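Local coordinates for protein mosquitocidal toxin (Lysinibacillus sphaericus, PDB 2VSE) that kills mosquito larvae, probably by ADP-ribosylating host proteins with a catalytic domain joined to four ricin-B-like lectin domains that are likely to bind sugars, at residues Lys300-Glu305 and Gly536-Gly541; Gln497-Glu502 and Ile511-Asn516; Ile573-Thr578 and Ser591-Trp596; Thr582-Thr587 and Ile670-Leu675. All coordinates share one frame; numbering follows the deposited sequence.

Contact 1: Lys300-Glu305 and Gly536-Gly541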
# COMPACT_ATOMS: atom_id res chain seq x y z
N LYS A 300 4.24 23.22 -25.68
CA LYS A 300 4.54 22.00 -24.96
C LYS A 300 4.54 22.29 -23.46
O LYS A 300 5.21 23.21 -23.00
CB LYS A 300 5.89 21.45 -25.44
CG LYS A 300 6.33 20.14 -24.80
CD LYS A 300 7.70 19.73 -25.36
CE LYS A 300 8.32 18.60 -24.57
NZ LYS A 300 9.79 18.52 -24.85
N ASN A 301 3.76 21.50 -22.72
CA ASN A 301 3.67 21.59 -21.26
C ASN A 301 5.02 21.32 -20.58
O ASN A 301 5.58 20.24 -20.73
CB ASN A 301 2.59 20.63 -20.73
CG ASN A 301 2.12 20.97 -19.31
OD1 ASN A 301 2.53 21.97 -18.73
ND2 ASN A 301 1.25 20.14 -18.76
N PHE A 302 5.53 22.32 -19.86
CA PHE A 302 6.69 22.16 -18.98
C PHE A 302 6.33 22.59 -17.56
O PHE A 302 7.20 22.72 -16.71
CB PHE A 302 7.89 23.00 -19.45
CG PHE A 302 8.55 22.51 -20.70
CD1 PHE A 302 9.64 21.65 -20.64
CD2 PHE A 302 8.11 22.94 -21.95
CE1 PHE A 302 10.28 21.21 -21.80
CE2 PHE A 302 8.74 22.49 -23.11
CZ PHE A 302 9.82 21.63 -23.04
N GLY A 303 5.04 22.81 -17.32
CA GLY A 303 4.56 23.26 -16.02
C GLY A 303 5.03 24.63 -15.57
O GLY A 303 5.30 24.84 -14.39
N PHE A 304 5.15 25.56 -16.51
CA PHE A 304 5.45 26.95 -16.21
C PHE A 304 4.22 27.64 -15.62
O PHE A 304 3.09 27.28 -15.94
CB PHE A 304 5.86 27.67 -17.49
CG PHE A 304 7.24 27.33 -17.98
CD1 PHE A 304 8.36 27.82 -17.31
CD2 PHE A 304 7.43 26.57 -19.12
CE1 PHE A 304 9.65 27.53 -17.76
CE2 PHE A 304 8.70 26.28 -19.58
CZ PHE A 304 9.81 26.75 -18.90
N GLU A 305 4.45 28.65 -14.78
CA GLU A 305 3.34 29.43 -14.23
C GLU A 305 2.45 30.03 -15.32
O GLU A 305 1.22 30.00 -15.20
CB GLU A 305 3.81 30.50 -13.24
CG GLU A 305 4.43 29.93 -11.96
CD GLU A 305 3.58 28.84 -11.31
OE1 GLU A 305 2.57 29.18 -10.66
OE2 GLU A 305 3.94 27.65 -11.45
N GLY A 536 20.62 16.90 -15.61
CA GLY A 536 19.49 17.80 -15.74
C GLY A 536 19.42 18.03 -17.23
O GLY A 536 20.28 18.72 -17.79
N PHE A 537 18.43 17.42 -17.88
CA PHE A 537 18.28 17.51 -19.33
C PHE A 537 16.88 18.03 -19.69
O PHE A 537 15.93 17.86 -18.93
CB PHE A 537 18.51 16.13 -19.95
CG PHE A 537 18.93 16.16 -21.40
CD1 PHE A 537 20.28 16.33 -21.74
CD2 PHE A 537 18.00 15.97 -22.42
CE1 PHE A 537 20.69 16.35 -23.09
CE2 PHE A 537 18.39 15.98 -23.77
CZ PHE A 537 19.74 16.17 -24.10
N GLU A 538 16.77 18.67 -20.86
CA GLU A 538 15.48 19.16 -21.36
C GLU A 538 14.43 18.04 -21.42
O GLU A 538 14.70 16.94 -21.90
CB GLU A 538 15.61 19.84 -22.73
CG GLU A 538 14.26 20.28 -23.30
CD GLU A 538 14.34 21.44 -24.26
OE1 GLU A 538 15.40 22.12 -24.31
OE2 GLU A 538 13.34 21.69 -24.97
N PHE A 539 13.23 18.36 -20.92
CA PHE A 539 12.15 17.39 -20.78
C PHE A 539 11.66 16.90 -22.14
O PHE A 539 11.29 17.70 -23.01
CB PHE A 539 11.01 18.02 -19.98
CG PHE A 539 9.73 17.21 -19.96
CD1 PHE A 539 9.69 15.95 -19.35
CD2 PHE A 539 8.55 17.73 -20.52
CE1 PHE A 539 8.50 15.20 -19.32
CE2 PHE A 539 7.35 17.00 -20.50
CZ PHE A 539 7.32 15.72 -19.89
N HIS A 540 11.70 15.58 -22.33
CA HIS A 540 11.07 14.93 -23.49
C HIS A 540 10.09 13.81 -23.08
O HIS A 540 9.28 13.39 -23.89
CB HIS A 540 12.11 14.44 -24.54
CG HIS A 540 13.18 13.53 -24.00
ND1 HIS A 540 12.91 12.30 -23.44
CD2 HIS A 540 14.53 13.66 -23.98
CE1 HIS A 540 14.04 11.72 -23.07
NE2 HIS A 540 15.04 12.53 -23.39
N GLY A 541 10.17 13.35 -21.84
CA GLY A 541 9.21 12.37 -21.33
C GLY A 541 9.52 10.93 -21.70
O GLY A 541 8.75 10.01 -21.39

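Contact 2: Gln497-Glu502 and Ile511-Asn516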
# COMPACT_ATOMS: atom_id res chain seq x y z
N GLN A 497 17.17 23.69 -5.83
CA GLN A 497 17.44 22.41 -5.19
C GLN A 497 16.12 21.76 -4.79
O GLN A 497 16.10 20.78 -4.04
CB GLN A 497 18.33 22.60 -3.97
CG GLN A 497 19.61 23.35 -4.28
CD GLN A 497 20.48 23.51 -3.06
OE1 GLN A 497 20.43 24.54 -2.40
NE2 GLN A 497 21.28 22.51 -2.76
N TYR A 498 15.02 22.32 -5.29
CA TYR A 498 13.69 21.76 -5.10
C TYR A 498 13.15 21.18 -6.40
O TYR A 498 13.48 21.65 -7.48
CB TYR A 498 12.73 22.81 -4.55
CG TYR A 498 12.94 23.09 -3.09
CD1 TYR A 498 12.17 22.44 -2.12
CD2 TYR A 498 13.90 24.00 -2.67
CE1 TYR A 498 12.37 22.69 -0.77
CE2 TYR A 498 14.11 24.26 -1.33
CZ TYR A 498 13.34 23.60 -0.38
OH TYR A 498 13.56 23.87 0.95
N TRP A 499 12.31 20.16 -6.28
CA TRP A 499 11.88 19.38 -7.43
C TRP A 499 10.38 19.16 -7.42
O TRP A 499 9.77 18.83 -6.39
CB TRP A 499 12.61 18.02 -7.47
CG TRP A 499 14.10 18.17 -7.56
CD1 TRP A 499 14.96 18.31 -6.52
CD2 TRP A 499 14.89 18.24 -8.75
NE1 TRP A 499 16.24 18.45 -6.98
CE2 TRP A 499 16.23 18.40 -8.35
CE3 TRP A 499 14.60 18.16 -10.12
CZ2 TRP A 499 17.28 18.50 -9.26
CZ3 TRP A 499 15.64 18.27 -11.03
CH2 TRP A 499 16.98 18.43 -10.59
N LEU A 500 9.80 19.37 -8.60
CA LEU A 500 8.39 19.17 -8.84
C LEU A 500 8.26 17.73 -9.27
O LEU A 500 8.88 17.32 -10.27
CB LEU A 500 7.91 20.11 -9.94
CG LEU A 500 7.88 21.62 -9.62
CD1 LEU A 500 7.84 22.45 -10.90
CD2 LEU A 500 6.71 21.97 -8.69
N ILE A 501 7.48 16.96 -8.51
CA ILE A 501 7.33 15.54 -8.75
C ILE A 501 5.94 15.28 -9.34
O ILE A 501 4.93 15.40 -8.66
CB ILE A 501 7.59 14.72 -7.47
CG1 ILE A 501 9.03 14.95 -6.96
CG2 ILE A 501 7.39 13.25 -7.74
CD1 ILE A 501 9.38 14.26 -5.63
N GLU A 502 5.91 14.93 -10.61
CA GLU A 502 4.66 14.80 -11.34
C GLU A 502 4.45 13.32 -11.63
O GLU A 502 5.36 12.63 -12.09
CB GLU A 502 4.73 15.59 -12.64
CG GLU A 502 5.30 17.00 -12.47
CD GLU A 502 5.65 17.69 -13.78
OE1 GLU A 502 5.97 17.02 -14.78
OE2 GLU A 502 5.63 18.93 -13.80
N ILE A 511 10.65 14.10 -12.49
CA ILE A 511 11.24 14.87 -11.43
C ILE A 511 11.85 16.13 -12.04
O ILE A 511 12.88 16.09 -12.70
CB ILE A 511 12.21 14.01 -10.60
CG1 ILE A 511 11.48 12.74 -10.13
CG2 ILE A 511 12.72 14.79 -9.38
CD1 ILE A 511 12.34 11.77 -9.34
N ARG A 512 11.17 17.26 -11.83
CA ARG A 512 11.37 18.46 -12.64
C ARG A 512 11.91 19.56 -11.76
O ARG A 512 11.37 19.82 -10.67
CB ARG A 512 10.03 18.85 -13.28
CG ARG A 512 10.05 20.14 -14.10
CD ARG A 512 8.64 20.59 -14.60
NE ARG A 512 7.89 19.50 -15.22
CZ ARG A 512 8.05 19.08 -16.48
NH1 ARG A 512 8.93 19.67 -17.29
NH2 ARG A 512 7.33 18.06 -16.93
N ASN A 513 12.97 20.22 -12.21
CA ASN A 513 13.55 21.29 -11.42
C ASN A 513 12.60 22.47 -11.22
O ASN A 513 12.03 22.99 -12.18
CB ASN A 513 14.87 21.75 -12.02
CG ASN A 513 15.57 22.73 -11.14
OD1 ASN A 513 15.51 23.94 -11.36
ND2 ASN A 513 16.21 22.23 -10.09
N TYR A 514 12.44 22.89 -9.97
CA TYR A 514 11.52 23.98 -9.62
C TYR A 514 11.88 25.29 -10.31
O TYR A 514 10.99 26.01 -10.79
CB TYR A 514 11.46 24.19 -8.11
CG TYR A 514 10.58 25.36 -7.71
CD1 TYR A 514 9.20 25.20 -7.56
CD2 TYR A 514 11.13 26.64 -7.51
CE1 TYR A 514 8.39 26.26 -7.21
CE2 TYR A 514 10.32 27.72 -7.16
CZ TYR A 514 8.96 27.51 -7.01
OH TYR A 514 8.13 28.55 -6.67
N GLU A 515 13.17 25.61 -10.36
CA GLU A 515 13.58 26.89 -10.88
C GLU A 515 13.79 26.89 -12.39
O GLU A 515 13.55 27.91 -13.04
CB GLU A 515 14.80 27.42 -10.15
CG GLU A 515 14.92 28.88 -10.30
CD GLU A 515 15.56 29.53 -9.11
OE1 GLU A 515 16.77 29.86 -9.20
OE2 GLU A 515 14.84 29.73 -8.10
N ASN A 516 14.22 25.76 -12.95
CA ASN A 516 14.42 25.62 -14.39
C ASN A 516 13.52 24.48 -14.90
O ASN A 516 13.95 23.30 -14.97
CB ASN A 516 15.89 25.34 -14.69
CG ASN A 516 16.82 26.37 -14.06
OD1 ASN A 516 17.01 27.46 -14.59
ND2 ASN A 516 17.42 26.01 -12.93

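Contact 3: Ile573-Thr578 and Ser591-Trp596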
# COMPACT_ATOMS: atom_id res chain seq x y z
N ILE A 573 16.47 -23.81 13.42
CA ILE A 573 16.57 -22.41 13.80
C ILE A 573 18.02 -22.04 14.10
O ILE A 573 18.87 -22.92 14.26
CB ILE A 573 15.68 -22.09 15.02
CG1 ILE A 573 15.87 -23.14 16.13
CG2 ILE A 573 14.21 -22.01 14.62
CD1 ILE A 573 17.06 -22.90 17.01
N ALA A 574 18.30 -20.73 14.16
CA ALA A 574 19.63 -20.22 14.50
C ALA A 574 19.86 -20.38 16.00
O ALA A 574 19.14 -19.82 16.82
CB ALA A 574 19.77 -18.76 14.10
N ASP A 575 20.88 -21.17 16.33
CA ASP A 575 21.16 -21.56 17.70
C ASP A 575 22.56 -21.11 18.04
O ASP A 575 23.51 -21.42 17.30
CB ASP A 575 21.02 -23.10 17.82
CG ASP A 575 21.22 -23.63 19.26
OD1 ASP A 575 22.16 -23.21 19.96
OD2 ASP A 575 20.46 -24.53 19.68
N LEU A 576 22.70 -20.37 19.13
CA LEU A 576 24.02 -20.05 19.66
C LEU A 576 24.57 -21.31 20.32
O LEU A 576 24.14 -21.68 21.42
CB LEU A 576 23.97 -18.87 20.65
CG LEU A 576 25.26 -18.52 21.45
CD1 LEU A 576 26.46 -18.23 20.56
CD2 LEU A 576 25.03 -17.34 22.40
N THR A 577 25.49 -21.99 19.64
CA THR A 577 26.00 -23.27 20.16
C THR A 577 27.09 -23.03 21.17
O THR A 577 27.51 -21.90 21.41
CB THR A 577 26.51 -24.22 19.05
OG1 THR A 577 27.78 -23.78 18.57
CG2 THR A 577 25.52 -24.29 17.91
N THR A 578 27.55 -24.12 21.78
CA THR A 578 28.59 -24.03 22.80
C THR A 578 29.99 -24.26 22.23
O THR A 578 30.98 -24.17 22.96
CB THR A 578 28.30 -24.99 23.99
OG1 THR A 578 29.29 -24.80 25.00
CG2 THR A 578 28.29 -26.46 23.55
N SER A 591 14.56 -23.33 23.60
CA SER A 591 15.41 -22.92 24.71
C SER A 591 15.94 -21.52 24.48
O SER A 591 15.92 -21.00 23.35
CB SER A 591 16.53 -23.92 24.99
OG SER A 591 16.96 -24.59 23.83
N SER A 592 16.39 -20.89 25.56
CA SER A 592 16.81 -19.50 25.54
C SER A 592 17.90 -19.18 24.51
O SER A 592 17.86 -18.12 23.91
CB SER A 592 17.27 -19.07 26.93
OG SER A 592 16.22 -19.18 27.86
N ASN A 593 18.85 -20.09 24.32
CA ASN A 593 19.94 -19.83 23.38
C ASN A 593 19.51 -19.92 21.91
O ASN A 593 20.32 -19.72 21.00
CB ASN A 593 21.12 -20.77 23.66
CG ASN A 593 20.76 -22.21 23.47
OD1 ASN A 593 19.82 -22.72 24.09
ND2 ASN A 593 21.48 -22.89 22.60
N GLN A 594 18.23 -20.21 21.69
CA GLN A 594 17.64 -20.34 20.36
C GLN A 594 16.66 -19.20 20.12
O GLN A 594 15.90 -19.17 19.13
CB GLN A 594 16.95 -21.69 20.23
CG GLN A 594 17.87 -22.88 20.52
CD GLN A 594 17.14 -24.21 20.49
OE1 GLN A 594 16.12 -24.39 21.16
NE2 GLN A 594 17.67 -25.16 19.72
N LYS A 595 16.68 -18.25 21.06
CA LYS A 595 15.83 -17.06 21.00
C LYS A 595 16.71 -15.83 21.04
O LYS A 595 17.76 -15.85 21.66
CB LYS A 595 14.85 -17.01 22.18
CG LYS A 595 13.90 -18.20 22.29
CD LYS A 595 13.10 -18.13 23.58
CE LYS A 595 12.18 -19.32 23.73
NZ LYS A 595 11.47 -19.30 25.04
N TRP A 596 16.27 -14.77 20.39
CA TRP A 596 17.07 -13.57 20.26
C TRP A 596 16.19 -12.35 20.40
O TRP A 596 15.09 -12.30 19.84
CB TRP A 596 17.79 -13.54 18.91
CG TRP A 596 18.55 -14.78 18.63
CD1 TRP A 596 18.04 -15.99 18.24
CD2 TRP A 596 19.97 -14.96 18.71
NE1 TRP A 596 19.04 -16.91 18.10
CE2 TRP A 596 20.24 -16.31 18.37
CE3 TRP A 596 21.04 -14.12 19.04
CZ2 TRP A 596 21.54 -16.84 18.36
CZ3 TRP A 596 22.35 -14.66 19.03
CH2 TRP A 596 22.58 -16.00 18.68
O HOH W 1 16.52 -18.70 16.79

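Contact 4: Thr582-Thr587 and Ile670-Leu675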
# COMPACT_ATOMS: atom_id res chain seq x y z
N THR A 582 30.08 -20.26 18.11
CA THR A 582 29.55 -20.29 16.76
C THR A 582 28.04 -20.49 16.75
O THR A 582 27.49 -21.25 17.56
CB THR A 582 30.21 -21.35 15.86
OG1 THR A 582 29.55 -22.59 16.04
CG2 THR A 582 31.72 -21.49 16.16
N ILE A 583 27.38 -19.80 15.82
CA ILE A 583 25.95 -19.90 15.66
C ILE A 583 25.64 -20.84 14.49
O ILE A 583 26.22 -20.72 13.41
CB ILE A 583 25.32 -18.50 15.48
CG1 ILE A 583 25.61 -17.65 16.73
CG2 ILE A 583 23.81 -18.59 15.20
CD1 ILE A 583 25.33 -16.16 16.57
N ALA A 584 24.73 -21.79 14.73
CA ALA A 584 24.43 -22.85 13.76
C ALA A 584 22.93 -23.13 13.66
O ALA A 584 22.16 -22.76 14.56
CB ALA A 584 25.18 -24.12 14.12
N THR A 585 22.53 -23.79 12.58
CA THR A 585 21.16 -24.26 12.45
C THR A 585 21.00 -25.55 13.23
O THR A 585 21.72 -26.52 13.00
CB THR A 585 20.73 -24.50 10.99
OG1 THR A 585 21.67 -25.37 10.35
CG2 THR A 585 20.66 -23.18 10.25
N LYS A 586 20.06 -25.54 14.16
CA LYS A 586 19.81 -26.69 15.02
C LYS A 586 18.32 -26.94 15.22
O LYS A 586 17.50 -26.02 15.15
CB LYS A 586 20.51 -26.52 16.37
CG LYS A 586 21.99 -26.86 16.32
CD LYS A 586 22.73 -26.34 17.53
CE LYS A 586 23.28 -27.46 18.40
NZ LYS A 586 22.21 -28.22 19.10
N THR A 587 17.99 -28.20 15.44
CA THR A 587 16.62 -28.59 15.72
C THR A 587 16.05 -27.71 16.84
O THR A 587 16.71 -27.47 17.85
CB THR A 587 16.54 -30.08 16.06
OG1 THR A 587 17.13 -30.83 14.99
CG2 THR A 587 15.12 -30.51 16.20
N ILE A 670 21.13 -28.43 7.58
CA ILE A 670 20.90 -29.65 8.36
C ILE A 670 21.34 -29.37 9.79
O ILE A 670 22.01 -28.36 10.04
CB ILE A 670 21.62 -30.91 7.79
CG1 ILE A 670 23.14 -30.76 7.87
CG2 ILE A 670 21.16 -31.24 6.36
CD1 ILE A 670 23.91 -32.07 8.05
N ASN A 671 20.97 -30.24 10.72
CA ASN A 671 21.32 -30.02 12.12
C ASN A 671 22.82 -29.82 12.36
O ASN A 671 23.65 -30.59 11.89
CB ASN A 671 20.77 -31.16 12.99
CG ASN A 671 20.90 -30.87 14.48
OD1 ASN A 671 20.39 -29.87 14.97
ND2 ASN A 671 21.58 -31.74 15.19
N ASP A 672 23.13 -28.72 13.05
CA ASP A 672 24.47 -28.39 13.55
C ASP A 672 25.49 -27.83 12.54
O ASP A 672 26.70 -27.83 12.82
CB ASP A 672 25.07 -29.56 14.35
CG ASP A 672 25.68 -29.12 15.67
OD1 ASP A 672 25.41 -29.79 16.70
OD2 ASP A 672 26.41 -28.10 15.70
N ILE A 673 25.04 -27.36 11.38
CA ILE A 673 25.96 -26.69 10.45
C ILE A 673 25.99 -25.19 10.70
O ILE A 673 24.93 -24.57 10.84
CB ILE A 673 25.71 -26.99 8.94
CG1 ILE A 673 24.28 -26.64 8.55
CG2 ILE A 673 26.05 -28.44 8.60
CD1 ILE A 673 24.19 -25.94 7.21
N PRO A 674 27.20 -24.61 10.78
CA PRO A 674 27.36 -23.20 11.10
C PRO A 674 26.78 -22.28 10.03
O PRO A 674 26.85 -22.59 8.84
CB PRO A 674 28.88 -23.03 11.17
CG PRO A 674 29.43 -24.15 10.35
CD PRO A 674 28.50 -25.29 10.60
N LEU A 675 26.20 -21.16 10.49
CA LEU A 675 25.83 -20.05 9.62
C LEU A 675 27.11 -19.45 9.04
O LEU A 675 28.17 -19.48 9.67
CB LEU A 675 25.07 -18.97 10.39
CG LEU A 675 23.91 -19.23 11.36
CD1 LEU A 675 23.10 -17.95 11.54
CD2 LEU A 675 22.99 -20.37 10.93

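Contact 1: Lys300-Glu305 and Gly536-Gly541
Phe302 and Phe539 are the residues whose CA atoms come nearest, 7.5 Å apart, so the segments meet through side chains, and through side chains on main-chain carbonyls, without pairing as strands. One follows strand 294-300 and the other leaves strand 534-538; they belong to successive ricin-B-like beta-trefoil lectin domains, and the contact is a small surface junction between them. The loop 300-305 is bent by an Asx turn in which Asn301 OD1, also bonded to Gln274, accepts from Gly303 N at 3.0 Å. Each segment is tied to a glutamine of its own domain's Gln-x-Trp motif, Gln307 for the first and Gln545 for the second.

The aromatic pair is an offset edge-to-face arrangement: the edge of Phe539 is turned toward the face of Phe302, with centroids 6.0 Å apart and planes at 77°. Phe539 CB packs obliquely against the Phe302 ring, 3.7 Å from CE1, while Phe539 CE2 reaches the carbonyl oxygen of Asn301. Glu538 crosses beside the far end of the Phe302 ring, its OE2 4.0 Å from CZ. Lys300 bridges the gap with a fully stretched chain, CG trans to the backbone N (chi1 -178°). Its NZ donates to Phe539 O at a modelled 2.5 Å, whose shortness carries little weight, only slightly tilted from the carbonyl plane, with Glu538 OE2 4.8 Å from the same nitrogen.

Contact 2: Gln497-Glu502 and Ile511-Asn516
Trp499 fills the hollow that Ile511 and Asn513 form on the facing strand of an antiparallel hairpin. Its ring, swung beside its own backbone N (chi1 -59°), lies across the bridge so that CE3 comes 3.4 Å from Asn513 N. The CG2 branch of Ile511 is the bump at one end, 3.8 Å from Trp499 CB. At the other, Asn513 ND2 sits over one face of the indole, near its rim, the amide turned almost upright to it, while also bonding Asp496 O.

On the sheet face of Leu500 and Arg512 the fit is different. Leu500 CD2 meets the edge of the Tyr514 ring, 4.2 Å from CD1. Arg512, bent at chi3, grips Glu502 side-on in a two-bond salt bridge: NE reaches OE2 from above the carboxylate plane and NH2 reaches OE1 through the syn lone pair, each at 2.7 Å. Backbone bonds between Leu500 and Arg512 run both ways, and Tyr514 N adds one to Tyr498 O.

Trp499 is the tryptophan of a Gln-x-Trp motif that starts at Gln497, characteristic of ricin-type beta-trefoils. Strand 464-469 flanks 498-503 on its other side, and strand 519-523 packs Leu521 against both Trp499 and Ile511.

Contact 3: Ile573-Thr578 and Ser591-Trp596
Trp596 presents the edge of its indole to Ala574: the carbonyl oxygen lies near the ring plane and accepts from NE1 at 3.2 Å, fairly straight (163°) although the donor stands well above the carbonyl plane. A water, also at that edge, donates to both Ala574 O and Gln594 O. Farther round, the six-membered ring touches Leu576 through CH2, 3.7 Å from CB, and Phe564 adds an edge-to-face pair.

The other flat groups are amides set steeply against a carboxylate. Gln594 NE2 meets Asp575 OD2 on its anti side at 2.9 Å, the two planes 73° apart. Asp575 is placed for this by a CG trans to the backbone N (chi1 -177°). At the other end of the amide, Ser591 N and OG both give to Gln594 OE1, at 3.1 and 2.8 Å, and Asn589 N adds a third donor. Asn593 pairs with Leu576 twice, its O accepting from Leu576 N and its ND2 giving to Leu576 O at 3.2 Å. Ile573 CD1 packs on the aliphatic start of Gln594.

Gln594 and Trp596 belong to a Gln-x-Trp motif, and the grouping of Asp575, Asn593 and Gln594 recalls the galactose sites of ricin B. With OE1 taking several donors, the Gln594 amide has its flip fixed; NE2, which also bonds Thr587 O weakly, is turned toward the buried aspartate, where its N-H may help stabilise the negative charge.

Contact 4: Thr582-Thr587 and Ile670-Leu675
Ile583 and Leu675 begin a run of backbone bonds, irregular and weakly paired, that joins strand 583-587 to the start of strand 673-679. Leu675 N gives to Ile583 O at 3.0 Å, Thr585 N to Ile673 O, and Asp672 N to Thr585 O at 2.6 Å. Between the first two bonds, Ala584 and Pro674 are opposed as an antiparallel non-hydrogen-bonded pair, CA atoms 4.0 Å apart, their side chains diverging. A type II turn from Ile670 to Ile673, with Asp672 at positive phi (78°), folds segment 670-675 back at the end of this run.

Side chains seal the turn by hydrogen bonds to main chain. Thr585 OG1, lodged between its own backbone N and carbonyl carbon (chi1 54°), donates to Ile670 O at 3.0 Å, from above the carbonyl plane. In the reverse direction, Asn671 OD1 accepts from Thr587 N at 3.0 Å and lies close over the backbone of Lys586.

Apolar contact is concentrated at Leu675. Its CD1 branch meets Ile583 CG2 at 3.8 Å and its CD2 branch Thr585 CG2 at 3.7 Å, and Leu675 and Thr585 both touch Trp688.

Lys586 runs alongside Asp672, but NZ is 4.3 Å from OD1, too far for a salt bridge. Strands 572-576, 583-587, 673-679 and 661-664 make one antiparallel sheet, which this contact joins at its middle by pairing two hairpins, as in a beta-trefoil lectin fold.

The four contacts fall into two pairs, contacts 1 and 3 lying on opposite sides of the chain's centre. Contact 2 is nested in the chain loop closed by contact 1; their centres lie 10 Å apart, and they touch where Phe302 O packs 3.3 Å from Arg512 CD and where Arg512 makes a cation-pi contact with Phe539. Contact 1 joins two lectin domains, and contact 2 lies inside the second of them. Contacts 3 and 4, also 10 Å apart, share a sheet in a further trefoil domain: Asp575 N lies 2.7 Å from Ala584 O, and Trp596 CH2 packs on Ile583 CD1. Centres of contacts 1 and 3 are about 58 Å apart.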